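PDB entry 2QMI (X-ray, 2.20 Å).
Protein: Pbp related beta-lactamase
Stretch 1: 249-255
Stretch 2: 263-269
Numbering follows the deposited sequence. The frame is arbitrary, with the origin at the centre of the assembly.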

# COMPACT_ATOMS: atom_id res chain seq x y z
N LYS A 249 -54.95 14.85 7.40
CA LYS A 249 -56.20 15.58 7.58
C LYS A 249 -57.34 14.64 7.98
O LYS A 249 -58.15 14.96 8.86
N MET A 250 -57.39 13.48 7.36
CA MET A 250 -58.42 12.50 7.65
C MET A 250 -58.40 12.08 9.12
O MET A 250 -59.44 12.10 9.79
N TYR A 251 -57.23 11.71 9.62
CA TYR A 251 -57.12 11.29 11.02
C TYR A 251 -57.45 12.43 11.97
O TYR A 251 -58.24 12.27 12.90
N ILE A 252 -56.86 13.59 11.74
CA ILE A 252 -57.10 14.75 12.60
C ILE A 252 -58.59 15.08 12.74
O ILE A 252 -59.13 15.07 13.85
N GLU A 253 -59.24 15.38 11.62
CA GLU A 253 -60.65 15.74 11.61
C GLU A 253 -61.54 14.52 11.77
O GLU A 253 -62.77 14.60 11.61
N ARG A 254 -60.92 13.39 12.08
CA ARG A 254 -61.62 12.13 12.27
C ARG A 254 -62.74 12.00 11.25
O ARG A 254 -63.88 11.66 11.59
N ASP A 255 -62.39 12.29 10.00
CA ASP A 255 -63.32 12.20 8.88
C ASP A 255 -63.63 10.72 8.61
O ASP A 255 -62.76 9.86 8.75
N TYR A 263 -63.19 3.31 14.47
CA TYR A 263 -62.03 2.56 13.98
C TYR A 263 -60.74 3.36 14.06
O TYR A 263 -59.70 2.83 14.46
N ILE A 264 -60.81 4.65 13.71
CA ILE A 264 -59.64 5.50 13.78
C ILE A 264 -59.11 5.46 15.22
O ILE A 264 -57.89 5.44 15.45
N GLU A 265 -60.02 5.43 16.18
CA GLU A 265 -59.65 5.39 17.58
C GLU A 265 -59.01 4.06 17.96
O GLU A 265 -58.21 3.99 18.88
N LYS A 266 -59.38 3.01 17.24
CA LYS A 266 -58.80 1.70 17.51
C LYS A 266 -57.32 1.75 17.12
O LYS A 266 -56.47 1.21 17.81
N MET A 267 -57.04 2.41 16.00
CA MET A 267 -55.68 2.52 15.49
C MET A 267 -54.78 3.38 16.38
O MET A 267 -53.57 3.17 16.43
N GLU A 268 -55.38 4.35 17.08
CA GLU A 268 -54.64 5.26 17.95
C GLU A 268 -54.56 4.76 19.39
O GLU A 268 -54.11 5.48 20.28
N THR A 269 -54.98 3.52 19.62
CA THR A 269 -54.95 2.96 20.97
C THR A 269 -53.67 2.16 21.24
O THR A 269 -53.30 1.29 20.45

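The two stretches, each the end of a helix and the residues that follow it, meet through a small apolar cluster centred on Ile 264 and flanked by a salt bridge between Arg 254 and Glu 268. Backbones come nearest at Tyr 251 and Ile 264, whose CA atoms lie 6.9 Å apart. Ile 264 (chi1 m, chi2 t) points toward the first stretch and touches four of its residues. Ile 264 CG2 sits at the edge of the Tyr 251 ring, 3.9 Å from Tyr 251 CD1, while Ile 264 CD1 lies 4.0 Å from Met 250 CE and 3.7 Å from Asp 255 O. Met 250 points sideways to the second stretch, but its t, t, p side chain brings CE nearer. Tyr 251, in the m rotamer, also reaches Met 267 (m, t, p), with Tyr 251 OH 3.8 Å from Met 267 CE.

Arg 254 likewise starts out sideways, and its extended side chain (chi1 m, chi2 and chi3 t) carries the guanidinium to Glu 268, which points toward the first stretch (chi1 m, chi2 t). Arg 254 NH1 donates to Glu 268 OE2 at 3.1 Å; the second hydrogen bond, from Arg 254 NH2 to Glu 268 OE1 at 3.0 Å, is weak. Arg 254 NH1 also packs 3.8 Å from Ile 264 CG2.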

# COMPACT_ATOMS: atom_id res chain seq x y z
CB LYS A 249 -56.55 16.32 6.27
CG LYS A 249 -57.81 17.17 6.29
CD LYS A 249 -57.98 17.91 4.95
CE LYS A 249 -59.24 18.80 4.93
NZ LYS A 249 -59.27 19.80 6.06
CB MET A 250 -58.25 11.26 6.77
CG MET A 250 -59.40 10.29 6.89
SD MET A 250 -58.92 8.58 6.62
CE MET A 250 -58.16 8.23 8.20
CB TYR A 251 -55.70 10.76 11.31
CG TYR A 251 -55.35 9.47 10.59
CD1 TYR A 251 -55.87 8.24 11.02
CD2 TYR A 251 -54.51 9.47 9.48
CE1 TYR A 251 -55.55 7.05 10.36
CE2 TYR A 251 -54.19 8.29 8.81
CZ TYR A 251 -54.72 7.08 9.25
OH TYR A 251 -54.43 5.93 8.55
CB ILE A 252 -56.37 16.00 12.07
CG1 ILE A 252 -54.86 15.80 12.14
CG2 ILE A 252 -56.79 17.24 12.87
CD1 ILE A 252 -54.07 16.82 11.33
CB GLU A 253 -60.98 16.46 10.30
CG GLU A 253 -60.00 17.57 9.95
CD GLU A 253 -60.34 18.27 8.64
OE1 GLU A 253 -60.60 17.56 7.64
OE2 GLU A 253 -60.35 19.52 8.61
CB ARG A 254 -62.16 12.03 13.69
CG ARG A 254 -61.08 12.28 14.74
CD ARG A 254 -61.47 11.70 16.08
NE ARG A 254 -60.40 11.78 17.07
CZ ARG A 254 -59.12 11.45 16.85
NH1 ARG A 254 -58.73 11.02 15.65
NH2 ARG A 254 -58.25 11.50 17.85
CB ASP A 255 -62.70 12.87 7.66
CG ASP A 255 -62.89 12.08 6.39
OD1 ASP A 255 -62.37 10.94 6.33
OD2 ASP A 255 -63.55 12.59 5.47
CB TYR A 263 -62.29 2.06 12.55
CG TYR A 263 -63.26 0.91 12.57
CD1 TYR A 263 -62.83 -0.38 12.85
CD2 TYR A 263 -64.64 1.13 12.42
CE1 TYR A 263 -63.73 -1.42 13.01
CE2 TYR A 263 -65.56 0.08 12.58
CZ TYR A 263 -65.08 -1.19 12.88
OH TYR A 263 -65.96 -2.24 13.06
CB ILE A 264 -59.97 6.95 13.39
CG1 ILE A 264 -60.38 7.00 11.92
CG2 ILE A 264 -58.76 7.85 13.63
CD1 ILE A 264 -60.61 8.40 11.38
CB GLU A 265 -60.87 5.65 18.45
CG GLU A 265 -61.16 7.13 18.60
CD GLU A 265 -62.54 7.40 19.15
OE1 GLU A 265 -62.94 6.70 20.12
OE2 GLU A 265 -63.21 8.32 18.62
CB LYS A 266 -59.51 0.61 16.69
CG LYS A 266 -60.85 0.16 17.27
CD LYS A 266 -61.33 -1.13 16.61
CE LYS A 266 -62.67 -1.58 17.18
NZ LYS A 266 -63.72 -0.54 16.99
CB MET A 267 -55.70 3.10 14.07
CG MET A 267 -56.42 2.22 13.06
SD MET A 267 -56.53 2.97 11.42
CE MET A 267 -54.80 2.99 10.94
CB GLU A 268 -55.30 6.65 17.95
CG GLU A 268 -55.44 7.28 16.57
CD GLU A 268 -56.13 8.64 16.61
OE1 GLU A 268 -56.59 9.05 17.71
OE2 GLU A 268 -56.21 9.30 15.55
CB THR A 269 -56.18 2.04 21.22
OG1 THR A 269 -57.38 2.79 21.01
CG2 THR A 269 -56.17 1.51 22.66